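Local coordinates for FACT-Spt16 (Cicer arietinum, PDB 5CE6), which is the histone-chaperone subunit Spt16 of the FACT complex, whose N-terminal aminopeptidase-like domain probably binds histones H3-H4 during transcription, at residues L47-V56 / R183-A193; Y67-W76 / G378-S386. All coordinates share one frame; numbering follows the deposited sequence.

Contact 1: L47-V56 / R183-A193; sequences LWGSSDAIAV and RLSDVANGFSA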
ATOM      1  N   LEU A  47      -8.808 -17.106  10.681  1.00 27.77           N
ATOM      2  CA  LEU A  47      -8.536 -16.008   9.763  1.00 21.27           C
ATOM      3  C   LEU A  47      -9.425 -16.045   8.524  1.00 22.33           C
ATOM      4  O   LEU A  47      -9.612 -15.026   7.861  1.00 27.03           O
ATOM      5  CB  LEU A  47      -7.072 -16.040   9.328  1.00 24.13           C
ATOM      6  CG  LEU A  47      -6.046 -15.758  10.423  1.00 26.26           C
ATOM      7  CD1 LEU A  47      -4.660 -15.730   9.832  1.00 22.32           C
ATOM      8  CD2 LEU A  47      -6.368 -14.440  11.103  1.00 30.52           C
ATOM      9  N   TRP A  48      -9.961 -17.217   8.205  1.00 23.52           N
ATOM     10  CA  TRP A  48     -10.721 -17.371   6.962  1.00 23.46           C
ATOM     11  C   TRP A  48     -12.216 -17.575   7.182  1.00 32.20           C
ATOM     12  O   TRP A  48     -12.901 -18.134   6.326  1.00 31.23           O
ATOM     13  CB  TRP A  48     -10.135 -18.500   6.112  1.00 25.59           C
ATOM     14  CG  TRP A  48      -8.740 -18.216   5.663  1.00 22.97           C
ATOM     15  CD1 TRP A  48      -7.589 -18.668   6.239  1.00 19.08           C
ATOM     16  CD2 TRP A  48      -8.339 -17.397   4.554  1.00 23.33           C
ATOM     17  NE1 TRP A  48      -6.499 -18.187   5.555  1.00 20.99           N
ATOM     18  CE2 TRP A  48      -6.931 -17.409   4.511  1.00 21.27           C
ATOM     19  CE3 TRP A  48      -9.036 -16.653   3.591  1.00 18.67           C
ATOM     20  CZ2 TRP A  48      -6.201 -16.710   3.545  1.00 21.02           C
ATOM     21  CZ3 TRP A  48      -8.309 -15.955   2.631  1.00 15.27           C
ATOM     22  CH2 TRP A  48      -6.909 -15.994   2.613  1.00 21.40           C
ATOM     23  N   GLY A  49     -12.707 -17.111   8.329  1.00 32.47           N
ATOM     24  CA  GLY A  49     -14.129 -17.123   8.642  1.00 34.04           C
ATOM     25  C   GLY A  49     -14.857 -18.440   8.452  1.00 34.64           C
ATOM     26  O   GLY A  49     -16.038 -18.444   8.092  1.00 39.01           O
ATOM     27  N   SER A  50     -14.160 -19.550   8.696  1.00 29.35           N
ATOM     28  CA  SER A  50     -14.718 -20.899   8.538  1.00 32.85           C
ATOM     29  C   SER A  50     -15.252 -21.186   7.133  1.00 31.75           C
ATOM     30  O   SER A  50     -16.186 -21.980   6.960  1.00 28.28           O
ATOM     31  CB  SER A  50     -15.814 -21.165   9.577  1.00 42.81           C
ATOM     32  OG  SER A  50     -15.270 -21.272  10.879  1.00 44.08           O
ATOM     33  N   SER A  51     -14.666 -20.540   6.131  0.50 31.07           N
ATOM     34  CA  SER A  51     -15.190 -20.626   4.769  0.50 28.74           C
ATOM     35  C   SER A  51     -14.865 -21.937   4.053  0.50 31.38           C
ATOM     36  O   SER A  51     -13.757 -22.465   4.162  0.50 30.32           O
ATOM     37  CB  SER A  51     -14.713 -19.439   3.930  0.50 23.17           C
ATOM     38  OG  SER A  51     -13.304 -19.304   3.990  0.50 21.80           O
ATOM     39  N   ASP A  52     -15.853 -22.444   3.318  1.00 28.15           N
ATOM     40  CA  ASP A  52     -15.714 -23.654   2.523  1.00 32.92           C
ATOM     41  C   ASP A  52     -15.290 -23.244   1.120  1.00 29.78           C
ATOM     42  O   ASP A  52     -14.717 -24.032   0.372  1.00 31.50           O
ATOM     43  CB  ASP A  52     -17.048 -24.401   2.435  1.00 38.96           C
ATOM     44  CG  ASP A  52     -17.710 -24.594   3.784  1.00 50.49           C
ATOM     45  OD1 ASP A  52     -17.233 -25.448   4.561  1.00 57.02           O
ATOM     46  OD2 ASP A  52     -18.717 -23.906   4.054  1.00 49.33           O
ATOM     47  N   ALA A  53     -15.602 -22.001   0.770  1.00 26.96           N
ATOM     48  CA  ALA A  53     -15.260 -21.450  -0.535  1.00 27.95           C
ATOM     49  C   ALA A  53     -14.947 -19.963  -0.392  1.00 24.28           C
ATOM     50  O   ALA A  53     -15.429 -19.321   0.542  1.00 27.21           O
ATOM     51  CB  ALA A  53     -16.405 -21.671  -1.519  1.00 27.31           C
ATOM     52  N   ILE A  54     -14.136 -19.415  -1.297  1.00 19.38           N
ATOM     53  CA  ILE A  54     -13.775 -17.998  -1.241  1.00 18.27           C
ATOM     54  C   ILE A  54     -13.983 -17.345  -2.600  1.00 21.65           C
ATOM     55  O   ILE A  54     -13.502 -17.853  -3.616  1.00 19.29           O
ATOM     56  CB  ILE A  54     -12.299 -17.809  -0.817  1.00 21.33           C
ATOM     57  CG1 ILE A  54     -12.090 -18.343   0.605  1.00 18.63           C
ATOM     58  CG2 ILE A  54     -11.879 -16.337  -0.916  1.00 19.75           C
ATOM     59  CD1 ILE A  54     -10.640 -18.511   0.984  1.00 18.25           C
ATOM     60  N   ALA A  55     -14.713 -16.231  -2.614  1.00 17.82           N
ATOM     61  CA  ALA A  55     -15.029 -15.530  -3.856  1.00 21.59           C
ATOM     62  C   ALA A  55     -14.312 -14.198  -3.895  1.00 25.02           C
ATOM     63  O   ALA A  55     -14.404 -13.408  -2.946  1.00 21.66           O
ATOM     64  CB  ALA A  55     -16.540 -15.310  -3.979  1.00 19.11           C
ATOM     65  N   VAL A  56     -13.590 -13.942  -4.984  1.00 16.07           N
ATOM     66  CA  VAL A  56     -12.990 -12.626  -5.186  1.00 15.15           C
ATOM     67  C   VAL A  56     -13.459 -12.098  -6.533  1.00 23.74           C
ATOM     68  O   VAL A  56     -13.691 -12.875  -7.464  1.00 23.28           O
ATOM     69  CB  VAL A  56     -11.437 -12.638  -5.107  1.00 27.22           C
ATOM     70  CG1 VAL A  56     -10.966 -13.363  -3.852  1.00 27.11           C
ATOM     71  CG2 VAL A  56     -10.825 -13.271  -6.348  1.00 28.99           C
ATOM     72  N   ARG A 183     -23.826 -18.685   4.187  1.00 35.81           N
ATOM     73  CA  ARG A 183     -23.285 -17.802   5.204  1.00 36.76           C
ATOM     74  C   ARG A 183     -22.096 -17.085   4.570  1.00 31.12           C
ATOM     75  O   ARG A 183     -21.278 -17.718   3.906  1.00 40.02           O
ATOM     76  CB  ARG A 183     -22.831 -18.623   6.409  1.00 44.00           C
ATOM     77  CG  ARG A 183     -23.109 -17.968   7.749  1.00 56.71           C
ATOM     78  CD  ARG A 183     -21.818 -17.614   8.472  1.00 62.11           C
ATOM     79  NE  ARG A 183     -21.085 -18.803   8.903  1.00 64.81           N
ATOM     80  CZ  ARG A 183     -19.907 -18.775   9.521  1.00 66.06           C
ATOM     81  NH1 ARG A 183     -19.318 -17.615   9.779  1.00 62.81           N
ATOM     82  NH2 ARG A 183     -19.317 -19.908   9.877  1.00 69.84           N
ATOM     83  N   LEU A 184     -22.006 -15.769   4.756  1.00 29.48           N
ATOM     84  CA  LEU A 184     -20.913 -14.986   4.180  1.00 30.83           C
ATOM     85  C   LEU A 184     -19.947 -14.480   5.260  1.00 35.32           C
ATOM     86  O   LEU A 184     -20.368 -13.840   6.224  1.00 36.15           O
ATOM     87  CB  LEU A 184     -21.463 -13.807   3.368  1.00 27.30           C
ATOM     88  CG  LEU A 184     -22.439 -14.094   2.222  1.00 33.10           C
ATOM     89  CD1 LEU A 184     -22.802 -12.818   1.485  1.00 33.86           C
ATOM     90  CD2 LEU A 184     -21.876 -15.119   1.251  1.00 31.80           C
ATOM     91  N   SER A 185     -18.656 -14.762   5.090  1.00 31.35           N
ATOM     92  CA  SER A 185     -17.633 -14.351   6.059  1.00 27.31           C
ATOM     93  C   SER A 185     -16.591 -13.421   5.446  1.00 29.86           C
ATOM     94  O   SER A 185     -16.124 -13.647   4.330  1.00 28.44           O
ATOM     95  CB  SER A 185     -16.916 -15.577   6.630  1.00 37.46           C
ATOM     96  OG  SER A 185     -17.802 -16.383   7.380  1.00 49.25           O
ATOM     97  N   ASP A 186     -16.215 -12.380   6.183  1.00 24.06           N
ATOM     98  CA  ASP A 186     -15.136 -11.504   5.752  1.00 27.68           C
ATOM     99  C   ASP A 186     -13.834 -12.280   5.894  1.00 28.25           C
ATOM    100  O   ASP A 186     -13.567 -12.868   6.944  1.00 37.61           O
ATOM    101  CB  ASP A 186     -15.101 -10.230   6.606  1.00 31.95           C
ATOM    102  CG  ASP A 186     -14.073  -9.216   6.124  1.00 35.32           C
ATOM    103  OD1 ASP A 186     -13.509  -9.388   5.024  1.00 33.08           O
ATOM    104  OD2 ASP A 186     -13.837  -8.225   6.846  1.00 42.03           O
ATOM    105  N   VAL A 187     -13.036 -12.308   4.831  1.00 23.14           N
ATOM    106  CA  VAL A 187     -11.749 -12.992   4.880  1.00 20.84           C
ATOM    107  C   VAL A 187     -10.580 -12.051   4.591  1.00 22.76           C
ATOM    108  O   VAL A 187      -9.486 -12.498   4.256  1.00 19.09           O
ATOM    109  CB  VAL A 187     -11.699 -14.216   3.934  1.00 23.29           C
ATOM    110  CG1 VAL A 187     -12.680 -15.261   4.387  1.00 22.91           C
ATOM    111  CG2 VAL A 187     -11.982 -13.811   2.494  1.00 25.18           C
ATOM    112  N   ALA A 188     -10.805 -10.748   4.730  1.00 22.14           N
ATOM    113  CA  ALA A 188      -9.737  -9.783   4.470  1.00 22.66           C
ATOM    114  C   ALA A 188      -8.496 -10.069   5.322  1.00 21.77           C
ATOM    115  O   ALA A 188      -7.362  -9.909   4.862  1.00 24.29           O
ATOM    116  CB  ALA A 188     -10.227  -8.363   4.682  1.00 21.18           C
ATOM    117  N   ASN A 189      -8.719 -10.509   6.556  1.00 21.24           N
ATOM    118  CA  ASN A 189      -7.627 -10.799   7.473  1.00 23.72           C
ATOM    119  C   ASN A 189      -6.840 -12.024   7.041  1.00 25.12           C
ATOM    120  O   ASN A 189      -5.666 -12.177   7.387  1.00 21.01           O
ATOM    121  CB  ASN A 189      -8.150 -10.977   8.901  1.00 28.85           C
ATOM    122  CG  ASN A 189      -8.705  -9.691   9.482  1.00 36.70           C
ATOM    123  OD1 ASN A 189      -8.363  -8.601   9.035  1.00 42.29           O
ATOM    124  ND2 ASN A 189      -9.567  -9.815  10.487  1.00 38.30           N
ATOM    125  N   GLY A 190      -7.484 -12.904   6.283  1.00 18.81           N
ATOM    126  CA  GLY A 190      -6.789 -14.070   5.776  1.00 20.48           C
ATOM    127  C   GLY A 190      -5.815 -13.648   4.697  1.00 23.22           C
ATOM    128  O   GLY A 190      -4.640 -14.026   4.717  1.00 19.31           O
ATOM    129  N   PHE A 191      -6.306 -12.867   3.741  1.00 15.12           N
ATOM    130  CA  PHE A 191      -5.441 -12.348   2.687  1.00 18.54           C
ATOM    131  C   PHE A 191      -4.317 -11.471   3.241  1.00 17.54           C
ATOM    132  O   PHE A 191      -3.184 -11.536   2.759  1.00 16.11           O
ATOM    133  CB  PHE A 191      -6.264 -11.596   1.644  1.00 18.99           C
ATOM    134  CG  PHE A 191      -7.069 -12.497   0.764  1.00 15.63           C
ATOM    135  CD1 PHE A 191      -6.440 -13.473  -0.002  1.00 17.29           C
ATOM    136  CD2 PHE A 191      -8.448 -12.388   0.708  1.00 20.46           C
ATOM    137  CE1 PHE A 191      -7.175 -14.317  -0.821  1.00 22.67           C
ATOM    138  CE2 PHE A 191      -9.193 -13.229  -0.105  1.00 22.22           C
ATOM    139  CZ  PHE A 191      -8.554 -14.192  -0.875  1.00 23.71           C
ATOM    140  N   SER A 192      -4.631 -10.670   4.257  1.00 18.78           N
ATOM    141  CA  SER A 192      -3.625  -9.826   4.914  1.00 17.76           C
ATOM    142  C   SER A 192      -2.469 -10.650   5.479  1.00 19.75           C
ATOM    143  O   SER A 192      -1.297 -10.309   5.293  1.00 19.69           O
ATOM    144  CB  SER A 192      -4.267  -8.987   6.021  1.00 22.38           C
ATOM    145  OG  SER A 192      -3.280  -8.292   6.767  1.00 28.96           O
ATOM    146  N   ALA A 193      -2.803 -11.743   6.159  1.00 19.00           N
ATOM    147  CA  ALA A 193      -1.793 -12.651   6.693  1.00 18.80           C
ATOM    148  C   ALA A 193      -1.010 -13.303   5.553  1.00 17.67           C
ATOM    149  O   ALA A 193       0.210 -13.426   5.609  1.00 17.27           O
ATOM    150  CB  ALA A 193      -2.448 -13.713   7.570  1.00 16.80           C
TER
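Trp48 lies flat against the first turn of helix 188-196 at Gly190, an example of an indole packing where a helix lacks a side chain. With CG anti to its carbonyl carbon (chi1 -64°), Trp48 brings its six-membered ring under Gly190 CA, 3.5 Å from the ring centroid in a CH-pi contact; a CB here would run into the indole. At the far end of the ring the geometry turns T-shaped: the Trp48 edge points at the face of Phe191, planes at 86°, with Trp48 CZ3 3.8 Å above the Phe191 ring centre. Val187 CB adds a 3.6 Å contact to Trp48 CE3, while Ile54 CG2 and Val56 CG1 reach Phe191 CZ from strand 53-58. Outside the pair, Trp48 NE1 is hydrogen-bonded to His39 ND1 of helix 26-42. Trp48 to Ser51 form a type I' turn closed by Ser51 N on Trp48 O, and buried Ser185 OG donates to its Gly49 O over 2.8 Å, in the carbonyl plane and on a lone pair.

Toward solvent the contact thins. Exposed Arg183 merely brings NH2 to 3.7 Å from Ser50 CB, and Leu47 CD1 touches Ala193 CB at the other margin. Helix against mixed sheet, the arrangement is that of the alpha/beta N-terminal lobe of Spt16.

Contact 2: Y67-W76 / G378-S386; sequences YLKSTALFLW and GIGIEFRES. With ACT (acetate ion), chain B.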
ATOM      1  N   TYR A  67      -6.872   1.064  -4.410  1.00 31.11           N
ATOM      2  CA  TYR A  67      -6.245  -0.250  -4.348  1.00 24.39           C
ATOM      3  C   TYR A  67      -7.278  -1.250  -3.880  1.00 30.31           C
ATOM      4  O   TYR A  67      -8.047  -0.967  -2.958  1.00 27.38           O
ATOM      5  CB  TYR A  67      -5.057  -0.240  -3.387  1.00 20.21           C
ATOM      6  CG  TYR A  67      -3.838   0.428  -3.970  1.00 23.81           C
ATOM      7  CD1 TYR A  67      -3.777   1.808  -4.085  1.00 27.49           C
ATOM      8  CD2 TYR A  67      -2.753  -0.316  -4.409  1.00 17.08           C
ATOM      9  CE1 TYR A  67      -2.671   2.429  -4.625  1.00 23.68           C
ATOM     10  CE2 TYR A  67      -1.644   0.294  -4.961  1.00 18.94           C
ATOM     11  CZ  TYR A  67      -1.607   1.673  -5.057  1.00 18.61           C
ATOM     12  OH  TYR A  67      -0.512   2.304  -5.606  1.00 17.25           O
ATOM     13  N   LEU A  68      -7.320  -2.409  -4.532  1.00 19.40           N
ATOM     14  CA  LEU A  68      -8.235  -3.455  -4.113  1.00 18.27           C
ATOM     15  C   LEU A  68      -7.473  -4.690  -3.716  1.00 18.30           C
ATOM     16  O   LEU A  68      -6.583  -5.145  -4.437  1.00 18.70           O
ATOM     17  CB  LEU A  68      -9.206  -3.820  -5.232  1.00 15.41           C
ATOM     18  CG  LEU A  68     -10.230  -2.773  -5.637  1.00 23.48           C
ATOM     19  CD1 LEU A  68     -11.145  -3.350  -6.708  1.00 27.27           C
ATOM     20  CD2 LEU A  68     -11.026  -2.341  -4.423  1.00 27.94           C
ATOM     21  N   LYS A  69      -7.834  -5.238  -2.565  1.00 17.74           N
ATOM     22  CA  LYS A  69      -7.275  -6.500  -2.134  1.00 13.28           C
ATOM     23  C   LYS A  69      -7.590  -7.610  -3.148  1.00 16.81           C
ATOM     24  O   LYS A  69      -6.799  -8.523  -3.338  1.00 18.45           O
ATOM     25  CB  LYS A  69      -7.816  -6.851  -0.751  1.00 20.79           C
ATOM     26  CG  LYS A  69      -7.062  -7.960  -0.053  1.00 24.31           C
ATOM     27  CD  LYS A  69      -7.503  -8.106   1.397  1.00 29.71           C
ATOM     28  CE  LYS A  69      -6.401  -7.692   2.375  1.00 29.87           C
ATOM     29  NZ  LYS A  69      -6.177  -6.213   2.436  1.00 24.38           N
ATOM     30  N   SER A  70      -8.742  -7.538  -3.801  0.54 17.42           N
ATOM     31  CA  SER A  70      -9.079  -8.553  -4.795  0.54 14.54           C
ATOM     32  C   SER A  70      -8.132  -8.455  -5.986  0.54 13.86           C
ATOM     33  O   SER A  70      -7.688  -9.470  -6.528  0.54 16.02           O
ATOM     34  CB  SER A  70     -10.517  -8.377  -5.263  0.54 18.70           C
ATOM     35  OG  SER A  70     -10.724  -7.046  -5.686  0.54 15.03           O
ATOM     36  N   THR A  71      -7.831  -7.226  -6.399  1.00 15.91           N
ATOM     37  CA  THR A  71      -6.876  -7.011  -7.481  1.00 13.48           C
ATOM     38  C   THR A  71      -5.508  -7.546  -7.077  1.00 18.50           C
ATOM     39  O   THR A  71      -4.825  -8.212  -7.855  1.00 15.29           O
ATOM     40  CB  THR A  71      -6.779  -5.531  -7.853  1.00 16.65           C
ATOM     41  OG1 THR A  71      -8.015  -5.121  -8.457  1.00 17.14           O
ATOM     42  CG2 THR A  71      -5.644  -5.299  -8.846  1.00 19.68           C
ATOM     43  N   ALA A  72      -5.129  -7.275  -5.837  1.00 16.45           N
ATOM     44  CA  ALA A  72      -3.862  -7.774  -5.317  1.00 11.25           C
ATOM     45  C   ALA A  72      -3.753  -9.298  -5.386  1.00 16.41           C
ATOM     46  O   ALA A  72      -2.689  -9.831  -5.703  1.00 12.45           O
ATOM     47  CB  ALA A  72      -3.646  -7.277  -3.893  1.00 14.72           C
ATOM     48  N   LEU A  73      -4.843 -10.005  -5.096  1.00 18.09           N
ATOM     49  CA  LEU A  73      -4.819 -11.463  -5.192  1.00 19.43           C
ATOM     50  C   LEU A  73      -4.553 -11.932  -6.621  1.00 17.33           C
ATOM     51  O   LEU A  73      -3.725 -12.821  -6.839  1.00 16.14           O
ATOM     52  CB  LEU A  73      -6.106 -12.092  -4.648  1.00 16.53           C
ATOM     53  CG  LEU A  73      -6.104 -13.618  -4.713  1.00 19.17           C
ATOM     54  CD1 LEU A  73      -4.984 -14.200  -3.866  1.00 15.94           C
ATOM     55  CD2 LEU A  73      -7.452 -14.206  -4.313  1.00 19.01           C
ATOM     56  N   PHE A  74      -5.262 -11.351  -7.592  1.00 16.75           N
ATOM     57  CA  PHE A  74      -4.994 -11.670  -8.991  1.00 16.66           C
ATOM     58  C   PHE A  74      -3.548 -11.394  -9.392  1.00 15.14           C
ATOM     59  O   PHE A  74      -2.932 -12.214 -10.057  1.00 16.13           O
ATOM     60  CB  PHE A  74      -5.942 -10.922  -9.931  1.00 13.96           C
ATOM     61  CG  PHE A  74      -7.296 -11.547 -10.057  1.00 18.23           C
ATOM     62  CD1 PHE A  74      -7.502 -12.613 -10.928  1.00 25.77           C
ATOM     63  CD2 PHE A  74      -8.372 -11.047  -9.349  1.00 27.35           C
ATOM     64  CE1 PHE A  74      -8.758 -13.188 -11.065  1.00 24.17           C
ATOM     65  CE2 PHE A  74      -9.639 -11.607  -9.485  1.00 30.54           C
ATOM     66  CZ  PHE A  74      -9.833 -12.676 -10.341  1.00 29.96           C
ATOM     67  N   LEU A  75      -3.014 -10.239  -8.995  1.00 16.98           N
ATOM     68  CA  LEU A  75      -1.616  -9.910  -9.276  1.00 17.53           C
ATOM     69  C   LEU A  75      -0.659 -10.888  -8.597  1.00 18.10           C
ATOM     70  O   LEU A  75       0.339 -11.323  -9.186  1.00 20.54           O
ATOM     71  CB  LEU A  75      -1.314  -8.467  -8.823  1.00 15.58           C
ATOM     72  CG  LEU A  75      -1.923  -7.394  -9.729  1.00 17.47           C
ATOM     73  CD1 LEU A  75      -1.873  -6.029  -9.062  1.00 21.38           C
ATOM     74  CD2 LEU A  75      -1.177  -7.346 -11.049  1.00 21.97           C
ATOM     75  N   TRP A  76      -0.961 -11.230  -7.349  1.00 15.72           N
ATOM     76  CA  TRP A  76      -0.120 -12.127  -6.571  1.00 15.91           C
ATOM     77  C   TRP A  76      -0.109 -13.513  -7.191  1.00 16.75           C
ATOM     78  O   TRP A  76       0.947 -14.122  -7.386  1.00 17.49           O
ATOM     79  CB  TRP A  76      -0.649 -12.188  -5.135  1.00 14.67           C
ATOM     80  CG  TRP A  76       0.182 -12.991  -4.175  1.00 17.34           C
ATOM     81  CD1 TRP A  76       1.398 -12.645  -3.647  1.00 18.43           C
ATOM     82  CD2 TRP A  76      -0.168 -14.249  -3.591  1.00 16.41           C
ATOM     83  NE1 TRP A  76       1.832 -13.627  -2.786  1.00 21.53           N
ATOM     84  CE2 TRP A  76       0.885 -14.618  -2.728  1.00 18.79           C
ATOM     85  CE3 TRP A  76      -1.272 -15.101  -3.717  1.00 19.59           C
ATOM     86  CZ2 TRP A  76       0.869 -15.812  -2.004  1.00 20.77           C
ATOM     87  CZ3 TRP A  76      -1.292 -16.274  -2.991  1.00 16.24           C
ATOM     88  CH2 TRP A  76      -0.226 -16.625  -2.150  1.00 17.56           C
ATOM     89  N   GLY A 378       1.791  -2.026   6.714  1.00  9.26           N
ATOM     90  CA  GLY A 378       2.461  -2.900   5.774  1.00  8.72           C
ATOM     91  C   GLY A 378       2.285  -2.370   4.364  1.00 11.79           C
ATOM     92  O   GLY A 378       1.367  -1.602   4.084  1.00 11.03           O
ATOM     93  N   ILE A 379       3.169  -2.787   3.470  1.00 11.06           N
ATOM     94  CA  ILE A 379       3.131  -2.327   2.091  1.00  9.40           C
ATOM     95  C   ILE A 379       3.633  -3.446   1.187  1.00 10.08           C
ATOM     96  O   ILE A 379       4.537  -4.199   1.560  1.00 12.12           O
ATOM     97  CB  ILE A 379       3.963  -1.018   1.927  1.00  9.50           C
ATOM     98  CG1 ILE A 379       3.864  -0.468   0.499  1.00  9.80           C
ATOM     99  CG2 ILE A 379       5.424  -1.230   2.336  1.00 11.31           C
ATOM    100  CD1 ILE A 379       4.267   1.040   0.436  1.00  9.81           C
ATOM    101  N   GLY A 380       3.019  -3.580   0.017  1.00  9.64           N
ATOM    102  CA  GLY A 380       3.424  -4.599  -0.948  1.00 11.88           C
ATOM    103  C   GLY A 380       2.716  -4.329  -2.259  1.00  9.89           C
ATOM    104  O   GLY A 380       2.772  -3.217  -2.795  1.00 11.13           O
ATOM    105  N   ILE A 381       2.023  -5.335  -2.787  1.00  9.79           N
ATOM    106  CA  ILE A 381       1.147  -5.084  -3.921  1.00  8.29           C
ATOM    107  C   ILE A 381       0.121  -3.990  -3.595  1.00  8.86           C
ATOM    108  O   ILE A 381      -0.148  -3.104  -4.413  1.00 13.22           O
ATOM    109  CB  ILE A 381       0.456  -6.380  -4.373  1.00 10.44           C
ATOM    110  CG1 ILE A 381       1.515  -7.427  -4.692  1.00 13.99           C
ATOM    111  CG2 ILE A 381      -0.427  -6.114  -5.576  1.00 14.06           C
ATOM    112  CD1 ILE A 381       0.942  -8.800  -5.114  1.00 14.87           C
ATOM    113  N   GLU A 382      -0.461  -4.067  -2.404  1.00 10.40           N
ATOM    114  CA  GLU A 382      -1.310  -3.001  -1.892  1.00 10.88           C
ATOM    115  C   GLU A 382      -0.437  -1.901  -1.319  1.00 11.51           C
ATOM    116  O   GLU A 382       0.525  -2.168  -0.594  1.00 10.77           O
ATOM    117  CB  GLU A 382      -2.211  -3.529  -0.779  1.00 10.37           C
ATOM    118  CG  GLU A 382      -3.105  -4.709  -1.182  1.00 14.00           C
ATOM    119  CD  GLU A 382      -3.673  -5.405   0.025  1.00 19.08           C
ATOM    120  OE1 GLU A 382      -2.966  -6.259   0.613  1.00 17.02           O
ATOM    121  OE2 GLU A 382      -4.805  -5.066   0.414  1.00 22.93           O
ATOM    122  N   PHE A 383      -0.779  -0.653  -1.608  1.00 10.99           N
ATOM    123  CA  PHE A 383      -0.031   0.438  -0.997  1.00 11.70           C
ATOM    124  C   PHE A 383      -0.213   0.464   0.525  1.00 13.97           C
ATOM    125  O   PHE A 383       0.712   0.791   1.290  1.00 12.46           O
ATOM    126  CB  PHE A 383      -0.446   1.779  -1.600  1.00 12.05           C
ATOM    127  CG  PHE A 383       0.358   2.915  -1.069  1.00 10.37           C
ATOM    128  CD1 PHE A 383       1.663   3.114  -1.510  1.00 11.61           C
ATOM    129  CD2 PHE A 383      -0.171   3.753  -0.106  1.00 15.59           C
ATOM    130  CE1 PHE A 383       2.438   4.139  -0.979  1.00 12.05           C
ATOM    131  CE2 PHE A 383       0.585   4.781   0.419  1.00 17.09           C
ATOM    132  CZ  PHE A 383       1.882   4.981  -0.024  1.00 11.68           C
ATOM    133  N   ARG A 384      -1.420   0.123   0.963  1.00 12.45           N
ATOM    134  CA  ARG A 384      -1.737   0.115   2.368  1.00  8.75           C
ATOM    135  C   ARG A 384      -2.290  -1.247   2.791  1.00 15.83           C
ATOM    136  O   ARG A 384      -3.421  -1.604   2.449  1.00 17.30           O
ATOM    137  CB  ARG A 384      -2.761   1.218   2.624  1.00 15.39           C
ATOM    138  CG  ARG A 384      -3.007   1.564   4.043  1.00 25.08           C
ATOM    139  CD  ARG A 384      -3.884   2.804   4.098  1.00 25.93           C
ATOM    140  NE  ARG A 384      -4.352   3.046   5.449  1.00 34.94           N
ATOM    141  CZ  ARG A 384      -3.689   3.778   6.334  1.00 33.00           C
ATOM    142  NH1 ARG A 384      -2.538   4.343   5.988  1.00 28.70           N
ATOM    143  NH2 ARG A 384      -4.179   3.949   7.554  1.00 44.01           N
ATOM    144  N   GLU A 385      -1.478  -2.009   3.517  1.00 13.92           N
ATOM    145  CA  GLU A 385      -1.926  -3.260   4.119  1.00 17.27           C
ATOM    146  C   GLU A 385      -2.555  -2.965   5.486  1.00 20.88           C
ATOM    147  O   GLU A 385      -1.863  -2.822   6.497  1.00 24.30           O
ATOM    148  CB  GLU A 385      -0.760  -4.245   4.222  1.00 14.15           C
ATOM    149  CG  GLU A 385      -0.162  -4.563   2.844  1.00 14.03           C
ATOM    150  CD  GLU A 385       1.000  -5.538   2.887  1.00 11.00           C
ATOM    151  OE1 GLU A 385       1.441  -5.920   3.996  1.00 14.36           O
ATOM    152  OE2 GLU A 385       1.484  -5.917   1.803  1.00 15.17           O
ATOM    153  N   SER A 386      -3.879  -2.856   5.502  1.00 29.60           N
ATOM    154  CA  SER A 386      -4.596  -2.391   6.686  1.00 30.70           C
ATOM    155  C   SER A 386      -4.424  -3.271   7.926  1.00 36.72           C
ATOM    156  O   SER A 386      -4.440  -2.762   9.047  1.00 35.22           O
ATOM    157  CB  SER A 386      -6.079  -2.192   6.373  1.00 39.26           C
ATOM    158  OG  SER A 386      -6.250  -1.181   5.396  1.00 48.12           O
TER
HETATM  159  C   ACT B 501      -4.258  -2.934  -6.648  1.00 22.72           C
HETATM  160  O   ACT B 501      -5.446  -2.550  -6.664  1.00 20.34           O
HETATM  161  OXT ACT B 501      -3.518  -2.480  -7.552  1.00 18.05           O
HETATM  162  CH3 ACT B 501      -3.760  -3.889  -5.604  1.00 17.28           C
HETATM  163  O   HOH W   1      -3.125  -6.822   3.204  1.00 19.19           O
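Tyr67 and Phe383 meet across the junction between the N-terminal lobe and the M24 metallopeptidase-like domain, the two-lobed architecture of the aminopeptidase-like Spt16 N-terminal domain. The tyrosine ring receives Phe383 CB over one face, 3.8 Å from the centroid in a CH-pi contact, and Phe383 N lies over the ring too, 3.4 Å from Tyr67 CD2. Because the phenylalanine sets CG anti to its own nitrogen (chi1 -176°), its ring is carried away from the tyrosine to meet Tyr267 edge-to-face. Tyr67 OH is hydrogen-bonded to Cys266 O, so ring face and hydroxyl both engage the M24 side. Exchanging the tyrosine for alanine would probably uncover Phe383 CB and leave Cys266 O without this donor.

Farther along helix 69-78, Ile381 divides its branches: CG2 lies 3.8 Å from both Ala72 CB and Leu75 CD1, whereas CD1, at the end of a branch extended at chi2 (178°), abuts Trp76 CB. The acetate, probably from the crystallisation liquor, accepts a nearly straight bond from Leu68 N (169°) and is also bonded to Arg305 NH2.

Beside these apolar contacts lies a salt bridge. Lys69 starts out extended and then bends at its third and fourth torsions, bringing the ammonium to buried Glu382, whose CG packs on Ala72 CB. A water donates to Glu382 OE1 and weakly accepts from the lysine, a second link between the charges. The direct bond, 2.7 Å from Lys69 NZ to Glu382 OE2, uses the syn lone pair of that oxygen.

Contact 1 knits one lobe together internally, whereas contact 2 joins that lobe to the next and lies much deeper, its centre about 6 Å from that of the chain, against about 20 Å for contact 1. Both nevertheless are partly buried. The first relies on aromatic and aliphatic packing, with a single hydrogen bond across it, from a buried serine to a turn carbonyl; the second pairs a buried glutamate with a partly exposed lysine beside apolar contacts. Their centres are about 15 Å apart and they meet through helix 69-78, which follows strand 53-58 in the chain: Leu73 CD2 lies 3.5 Å from Phe191 CE1 and Lys69 packs along helix 188-196. One helix thus faces the lobe's interior and the domain junction.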